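Local atomic coordinates of protein DOA1 (Saccharomyces cerevisiae, PDB entry 3ODT), a protein that probably binds ubiquitin through its WD40 beta-propeller domain and so takes part in regulating the turnover of F-box proteins. Residues V25-S30 and E72-G77; R246-W251 and I280-S285; K165-W170 and F198-N203. One frame throughout, in Å; residues are numbered along the deposited sequence.

Contact 1: residues V25-S30 and E72-G77; sequences VAVDDS and ELLLFG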
# COMPACT_ATOMS: atom_id res chain seq x y z
N VAL A 25 4.85 -5.82 -0.10
CA VAL A 25 5.58 -5.03 -1.07
C VAL A 25 6.44 -5.95 -1.93
O VAL A 25 7.05 -6.90 -1.44
CB VAL A 25 6.42 -3.90 -0.37
CG1 VAL A 25 7.52 -4.48 0.54
CG2 VAL A 25 7.02 -2.94 -1.37
N ALA A 26 6.52 -5.63 -3.22
CA ALA A 26 7.47 -6.24 -4.12
C ALA A 26 8.85 -5.64 -3.89
O ALA A 26 9.03 -4.40 -3.81
CB ALA A 26 7.05 -6.00 -5.55
N VAL A 27 9.84 -6.50 -3.79
CA VAL A 27 11.21 -6.05 -3.72
C VAL A 27 11.81 -6.21 -5.12
O VAL A 27 12.37 -5.27 -5.70
CB VAL A 27 11.98 -6.84 -2.68
CG1 VAL A 27 13.47 -6.58 -2.79
CG2 VAL A 27 11.46 -6.47 -1.28
N ASP A 28 11.73 -7.42 -5.64
CA ASP A 28 11.99 -7.67 -7.06
C ASP A 28 11.18 -8.89 -7.49
O ASP A 28 10.39 -9.39 -6.70
CB ASP A 28 13.48 -7.78 -7.37
CG ASP A 28 14.17 -8.94 -6.68
OD1 ASP A 28 13.61 -10.05 -6.58
OD2 ASP A 28 15.33 -8.76 -6.26
N ASP A 29 11.36 -9.38 -8.72
CA ASP A 29 10.54 -10.48 -9.18
C ASP A 29 10.79 -11.79 -8.42
O ASP A 29 10.04 -12.75 -8.56
CB ASP A 29 10.79 -10.74 -10.65
CG ASP A 29 10.30 -9.63 -11.53
OD1 ASP A 29 9.55 -8.72 -11.11
OD2 ASP A 29 10.71 -9.65 -12.71
N SER A 30 11.85 -11.84 -7.62
CA SER A 30 12.16 -13.02 -6.81
C SER A 30 12.10 -12.77 -5.30
O SER A 30 12.48 -13.63 -4.51
CB SER A 30 13.54 -13.59 -7.15
OG SER A 30 14.60 -12.71 -6.74
N GLU A 72 18.36 -0.37 -0.12
CA GLU A 72 17.91 -1.77 -0.02
C GLU A 72 17.47 -2.06 1.40
O GLU A 72 17.89 -3.04 2.03
CB GLU A 72 19.00 -2.73 -0.51
CG GLU A 72 19.42 -2.35 -1.93
CD GLU A 72 20.21 -3.42 -2.66
OE1 GLU A 72 20.19 -4.60 -2.26
OE2 GLU A 72 20.82 -3.10 -3.69
N LEU A 73 16.56 -1.21 1.88
CA LEU A 73 15.96 -1.34 3.18
C LEU A 73 14.48 -1.54 3.07
O LEU A 73 13.79 -0.83 2.33
CB LEU A 73 16.17 -0.11 4.04
CG LEU A 73 17.61 0.17 4.44
CD1 LEU A 73 17.67 1.52 5.14
CD2 LEU A 73 18.16 -0.93 5.31
N LEU A 74 14.00 -2.51 3.83
CA LEU A 74 12.58 -2.64 4.08
C LEU A 74 12.21 -1.68 5.21
O LEU A 74 12.75 -1.78 6.32
CB LEU A 74 12.22 -4.06 4.48
CG LEU A 74 12.34 -5.08 3.35
CD1 LEU A 74 12.26 -6.46 3.92
CD2 LEU A 74 11.28 -4.88 2.28
N LEU A 75 11.29 -0.77 4.93
CA LEU A 75 10.81 0.19 5.93
C LEU A 75 9.43 -0.25 6.41
O LEU A 75 8.60 -0.67 5.62
CB LEU A 75 10.73 1.61 5.34
CG LEU A 75 11.97 2.15 4.65
CD1 LEU A 75 11.71 3.55 4.19
CD2 LEU A 75 13.11 2.11 5.58
N PHE A 76 9.17 -0.13 7.71
CA PHE A 76 7.94 -0.68 8.24
C PHE A 76 7.52 0.11 9.48
O PHE A 76 8.34 0.68 10.21
CB PHE A 76 8.12 -2.18 8.56
CG PHE A 76 9.32 -2.49 9.38
CD1 PHE A 76 10.55 -2.70 8.79
CD2 PHE A 76 9.23 -2.56 10.76
CE1 PHE A 76 11.66 -2.95 9.54
CE2 PHE A 76 10.36 -2.86 11.51
CZ PHE A 76 11.56 -3.05 10.90
N GLY A 77 6.22 0.14 9.72
CA GLY A 77 5.70 0.85 10.87
C GLY A 77 4.35 0.31 11.29
O GLY A 77 3.73 -0.52 10.61
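Leu-74 meets Val-25 and Val-27 through a single methyl group, CD2, which serves both valines at once. CD2 of Leu-74 lies 3.9 Å from CG2 of Val-27 and 4.2 Å from CG1 of Val-25, and the contact across the two segments consists of these two apolar touches. The CB of Leu-74 does not point at the valines; the rest of the side chain brings the methyl over to them. With CG anti to the carbonyl carbon (chi1 -70°), the isobutyl group runs along the backbone N side and carries CD2 to the valines. It crosses Val-25 obliquely and Val-27 at about a right angle. Each valine offers one branch only, although both point their CB toward Leu-74.

The backbones stay well apart: even the nearest pair of CA atoms, those of Val-27 and Leu-74, is 8.6 Å apart, and no hydrogen bond bridges the two segments. This is how neighbouring blades of a beta-propeller meet, sheet face against sheet face. Val-25 lies on strand 21-26, the first of its blade, and Leu-74 on strand 73-78, the second of the next. Ala-33, from the hairpin partner of Val-25, also touches Leu-74, while Tyr-67 packs on Val-27.

At Val-27 itself the chain turns a corner, and Val-27 with Asp-28 forms a classic beta bulge. An Asx turn follows, in which OD1 of Asp-28 accepts from the backbone N of Ser-30 at 2.7 Å, on its anti side, and from OG of Ser-30 at 2.8 Å, on its syn side. Two donors thus grip one carboxylate oxygen and hold the turn. Between the two segments there is no directional bond, so their contact rests on van der Waals packing of aliphatic branches.

Contact 2: residues R246-W251 and I280-S285; sequences RTVRIW and IIVGSS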
# COMPACT_ATOMS: atom_id res chain seq x y z
N ARG A 246 -13.65 -9.73 0.68
CA ARG A 246 -12.86 -10.94 0.45
C ARG A 246 -12.32 -11.03 -0.96
O ARG A 246 -11.84 -12.10 -1.37
CB ARG A 246 -13.65 -12.22 0.80
CG ARG A 246 -14.42 -12.13 2.11
CD ARG A 246 -14.94 -13.48 2.55
NE ARG A 246 -16.03 -14.02 1.74
CZ ARG A 246 -15.94 -15.08 0.95
NH1 ARG A 246 -14.78 -15.71 0.76
NH2 ARG A 246 -17.01 -15.51 0.30
N THR A 247 -12.35 -9.93 -1.69
CA THR A 247 -11.95 -9.98 -3.09
C THR A 247 -10.70 -9.13 -3.39
O THR A 247 -10.41 -8.10 -2.76
CB THR A 247 -13.06 -9.56 -4.08
OG1 THR A 247 -13.31 -8.15 -4.02
CG2 THR A 247 -14.35 -10.39 -3.86
N VAL A 248 -9.99 -9.61 -4.41
CA VAL A 248 -9.00 -8.85 -5.17
C VAL A 248 -9.63 -8.65 -6.54
O VAL A 248 -10.15 -9.61 -7.12
CB VAL A 248 -7.67 -9.62 -5.32
CG1 VAL A 248 -6.71 -8.84 -6.21
CG2 VAL A 248 -7.05 -9.86 -3.94
N ARG A 249 -9.61 -7.43 -7.05
CA ARG A 249 -10.27 -7.15 -8.31
C ARG A 249 -9.31 -6.48 -9.26
O ARG A 249 -8.47 -5.68 -8.83
CB ARG A 249 -11.53 -6.33 -8.11
CG ARG A 249 -12.53 -7.05 -7.27
CD ARG A 249 -13.81 -6.27 -7.09
NE ARG A 249 -14.72 -6.94 -6.16
CZ ARG A 249 -16.01 -7.15 -6.35
NH1 ARG A 249 -16.59 -6.85 -7.50
NH2 ARG A 249 -16.71 -7.73 -5.38
N ILE A 250 -9.46 -6.76 -10.54
CA ILE A 250 -8.62 -6.16 -11.55
C ILE A 250 -9.53 -5.41 -12.50
O ILE A 250 -10.52 -5.97 -12.96
CB ILE A 250 -7.80 -7.23 -12.32
CG1 ILE A 250 -6.83 -7.94 -11.36
CG2 ILE A 250 -6.98 -6.59 -13.44
CD1 ILE A 250 -7.23 -9.32 -11.01
N TRP A 251 -9.21 -4.14 -12.78
CA TRP A 251 -10.07 -3.26 -13.59
C TRP A 251 -9.29 -2.61 -14.75
O TRP A 251 -8.10 -2.30 -14.66
CB TRP A 251 -10.60 -2.10 -12.74
CG TRP A 251 -11.11 -2.42 -11.38
CD1 TRP A 251 -10.36 -2.67 -10.28
CD2 TRP A 251 -12.48 -2.45 -10.96
NE1 TRP A 251 -11.18 -2.86 -9.18
CE2 TRP A 251 -12.48 -2.75 -9.58
CE3 TRP A 251 -13.70 -2.28 -11.61
CZ2 TRP A 251 -13.66 -2.86 -8.83
CZ3 TRP A 251 -14.88 -2.41 -10.87
CH2 TRP A 251 -14.85 -2.68 -9.49
N ILE A 280 0.77 -10.37 -8.93
CA ILE A 280 0.08 -9.65 -7.86
C ILE A 280 0.35 -10.32 -6.52
O ILE A 280 0.20 -11.53 -6.39
CB ILE A 280 -1.44 -9.57 -8.11
CG1 ILE A 280 -1.73 -8.73 -9.36
CG2 ILE A 280 -2.11 -8.95 -6.91
CD1 ILE A 280 -3.16 -8.81 -9.85
N ILE A 281 0.79 -9.53 -5.55
CA ILE A 281 1.04 -10.00 -4.18
C ILE A 281 -0.14 -9.54 -3.33
O ILE A 281 -0.61 -8.41 -3.47
CB ILE A 281 2.31 -9.37 -3.58
CG1 ILE A 281 3.47 -9.45 -4.57
CG2 ILE A 281 2.63 -10.04 -2.27
CD1 ILE A 281 4.61 -8.46 -4.30
N VAL A 282 -0.62 -10.44 -2.46
CA VAL A 282 -1.82 -10.22 -1.67
C VAL A 282 -1.59 -10.59 -0.20
O VAL A 282 -1.10 -11.67 0.10
CB VAL A 282 -3.00 -11.08 -2.20
CG1 VAL A 282 -4.28 -10.75 -1.45
CG2 VAL A 282 -3.19 -10.89 -3.69
N GLY A 283 -1.93 -9.67 0.70
CA GLY A 283 -1.89 -9.94 2.12
C GLY A 283 -3.31 -9.94 2.69
O GLY A 283 -4.07 -9.01 2.48
N SER A 284 -3.64 -10.97 3.47
CA SER A 284 -5.01 -11.15 3.94
C SER A 284 -5.13 -11.56 5.40
O SER A 284 -4.14 -11.87 6.11
CB SER A 284 -5.76 -12.11 3.02
OG SER A 284 -5.01 -13.27 2.77
N SER A 285 -6.37 -11.56 5.88
CA SER A 285 -6.65 -11.81 7.28
C SER A 285 -6.50 -13.27 7.71
O SER A 285 -6.55 -13.57 8.91
CB SER A 285 -8.07 -11.36 7.59
OG SER A 285 -9.01 -12.07 6.81
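Val-248 and Val-282 meet tip to tip between two adjoining blades of a WD40 beta-propeller, and Ile-280 lies at a slant to Ile-250 one step along. Strand 247-251 is the third of its blade and strand 280-284 belongs to the blade that closes the ring, so the pairing is of sheet faces, without a hydrogen bond between the segments.

Conformation decides which branch touches. In Val-248, chi1 of 176° places CG2 anti to the carbonyl carbon, and this methyl alone reaches across, fitting against both methyls of Val-282, CG1 at 3.8 Å and CG2 at 4.0 Å. Ile-280 is extended and offers its terminal CD1, which comes 4.1 Å from CG1 of Ile-250. Ile-269, on the neighbouring strand of the closing blade, touches both valines.

At the end of its segment, Ser-285 joins Asp-20 and Asn-287 at a calcium ion. On the other face of strand 247-251, the CB of Arg-249 points away from the 280-285 segment, and the guanidinium forms a salt bridge with Asp-245. NE of Arg-249 also bonds in the guanidinium plane to OG1 of Thr-247, at 2.8 Å and with an angle of 163° at the hydrogen.

Contact 3: residues K165-W170 and F198-N203; sequences KTIKLW and FISCSN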
# COMPACT_ATOMS: atom_id res chain seq x y z
N LYS A 165 -12.85 12.22 5.21
CA LYS A 165 -13.60 12.13 3.94
C LYS A 165 -13.03 13.01 2.83
O LYS A 165 -13.69 13.28 1.85
CB LYS A 165 -15.10 12.37 4.14
CG LYS A 165 -15.68 11.52 5.24
CD LYS A 165 -17.19 11.64 5.32
CE LYS A 165 -17.59 13.02 5.83
NZ LYS A 165 -19.09 13.21 5.95
N THR A 166 -11.78 13.46 3.00
CA THR A 166 -11.14 14.30 2.00
C THR A 166 -9.80 13.72 1.56
O THR A 166 -9.18 12.91 2.28
CB THR A 166 -10.88 15.74 2.48
OG1 THR A 166 -9.78 15.75 3.40
CG2 THR A 166 -12.15 16.39 3.10
N ILE A 167 -9.39 14.16 0.38
CA ILE A 167 -8.05 13.95 -0.18
C ILE A 167 -7.43 15.34 -0.24
O ILE A 167 -8.12 16.28 -0.64
CB ILE A 167 -8.13 13.32 -1.59
CG1 ILE A 167 -8.74 11.92 -1.45
CG2 ILE A 167 -6.77 13.23 -2.22
CD1 ILE A 167 -9.72 11.59 -2.48
N LYS A 168 -6.17 15.49 0.17
CA LYS A 168 -5.51 16.79 0.10
C LYS A 168 -4.25 16.68 -0.73
O LYS A 168 -3.48 15.72 -0.56
CB LYS A 168 -5.18 17.33 1.49
CG LYS A 168 -6.41 17.83 2.24
CD LYS A 168 -6.15 18.17 3.71
CE LYS A 168 -7.46 18.53 4.44
NZ LYS A 168 -8.03 19.81 3.97
N LEU A 169 -4.04 17.67 -1.60
CA LEU A 169 -2.81 17.86 -2.33
C LEU A 169 -2.00 18.95 -1.64
O LEU A 169 -2.54 20.00 -1.26
CB LEU A 169 -3.14 18.28 -3.76
CG LEU A 169 -1.98 18.71 -4.65
CD1 LEU A 169 -1.05 17.55 -4.94
CD2 LEU A 169 -2.50 19.31 -5.96
N TRP A 170 -0.72 18.69 -1.43
CA TRP A 170 0.18 19.53 -0.65
C TRP A 170 1.33 19.95 -1.52
O TRP A 170 1.73 19.22 -2.43
CB TRP A 170 0.78 18.69 0.49
CG TRP A 170 -0.19 18.05 1.39
CD1 TRP A 170 -0.97 16.96 1.11
CD2 TRP A 170 -0.51 18.44 2.73
NE1 TRP A 170 -1.75 16.66 2.20
CE2 TRP A 170 -1.50 17.55 3.20
CE3 TRP A 170 -0.04 19.45 3.58
CZ2 TRP A 170 -2.01 17.63 4.48
CZ3 TRP A 170 -0.58 19.53 4.85
CH2 TRP A 170 -1.54 18.61 5.30
N PHE A 198 -5.16 11.04 -10.21
CA PHE A 198 -5.01 10.02 -9.19
C PHE A 198 -6.23 9.14 -9.13
O PHE A 198 -7.29 9.49 -9.64
CB PHE A 198 -4.67 10.66 -7.82
CG PHE A 198 -5.80 11.42 -7.17
CD1 PHE A 198 -6.78 10.75 -6.42
CD2 PHE A 198 -5.87 12.80 -7.26
CE1 PHE A 198 -7.82 11.47 -5.80
CE2 PHE A 198 -6.93 13.52 -6.66
CZ PHE A 198 -7.89 12.86 -5.92
N ILE A 199 -6.07 7.95 -8.52
CA ILE A 199 -7.20 7.13 -8.14
C ILE A 199 -7.27 7.06 -6.63
O ILE A 199 -6.24 7.04 -5.96
CB ILE A 199 -7.20 5.74 -8.78
CG1 ILE A 199 -5.92 5.00 -8.43
CG2 ILE A 199 -7.26 5.88 -10.30
CD1 ILE A 199 -6.02 3.49 -8.75
N SER A 200 -8.47 7.02 -6.08
CA SER A 200 -8.66 6.88 -4.65
C SER A 200 -9.68 5.77 -4.42
O SER A 200 -10.49 5.46 -5.31
CB SER A 200 -9.19 8.17 -4.04
OG SER A 200 -10.36 8.59 -4.72
N CYS A 201 -9.65 5.19 -3.24
CA CYS A 201 -10.66 4.23 -2.82
C CYS A 201 -11.07 4.49 -1.39
O CYS A 201 -10.35 5.19 -0.64
CB CYS A 201 -10.16 2.79 -2.99
SG CYS A 201 -8.85 2.30 -1.86
N SER A 202 -12.20 3.91 -1.01
CA SER A 202 -12.87 4.34 0.19
C SER A 202 -13.69 3.26 0.88
O SER A 202 -14.02 2.21 0.30
CB SER A 202 -13.75 5.54 -0.22
OG SER A 202 -14.71 5.94 0.74
N ASN A 203 -14.05 3.52 2.13
CA ASN A 203 -15.01 2.67 2.83
C ASN A 203 -16.38 2.67 2.15
O ASN A 203 -17.19 1.82 2.45
CB ASN A 203 -15.20 3.15 4.27
CG ASN A 203 -14.05 2.75 5.20
OD1 ASN A 203 -13.01 2.22 4.77
ND2 ASN A 203 -14.26 3.00 6.49
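Ile-167 spreads over two residues of strand 197-202 with both ends of its branched side chain. Its CG2 meets CZ of Phe-198 at 3.9 Å, and its CD1 lies 3.8 Å from CE1 of the same ring. The isoleucine and the phenylalanine arrive from opposite directions, and CD1 approaches the ring obliquely. That same CD1 of Ile-167 also sits 3.8 Å from CB of Ser-200, so one methyl fills the angle between an aromatic ring and a short polar side chain.

The first torsion explains this double reach. In Ile-167, CG1 stands anti to the carbonyl carbon (chi1 -65°), which sends the ethyl arm along the backbone N side toward Ser-200 and leaves CG2 over by the phenylalanine. The CB of Ser-200 comes to the edge of the Phe-198 ring, in the ring plane. The ring thus has a neighbour from its own strand at its edge as well as the isoleucine against it.

No hydrogen bond links the segments, and the closest CA atoms, those of Ile-167 and Ser-200, stand 8.4 Å apart. All three residues are buried. Phe-179, beside Ile-167 in its own sheet, meets Phe-198 edge to face, and Val-187 also packs on Ile-167. On the far face of strand 167-171, NE1 of Trp-170 bonds to OG1 of Thr-160, a Trp to Ser/Thr link familiar from WD repeats.

Ile-167 comes from the third strand of one four-stranded antiparallel blade, and Phe-198 and Ser-200 from the second strand of the next. Hydrophobic packing of this kind, one sheet face laid on another, is typical of adjacent blades in a WD40 beta-propeller.

Followed from the N terminus, the three contacts come in series: contact 1 closes a loop of 41 intervening residues, contact 3 one of 27 and contact 2 one of 28, and none nests in or crosses another. Each ties a blade to the next in sequence. Contacts 1 and 3 lie on opposite sides of the chain's centre, about 25 Å apart between their centres. Contacts 1 and 2 meet directly, as CD1 of Ile-281 packs 3.6 Å from N of Ala-26. This touch falls where the ring closes, strand 9-14 completing the last blade beside strand 289-293, so early and late chain meet in the seven-bladed propeller.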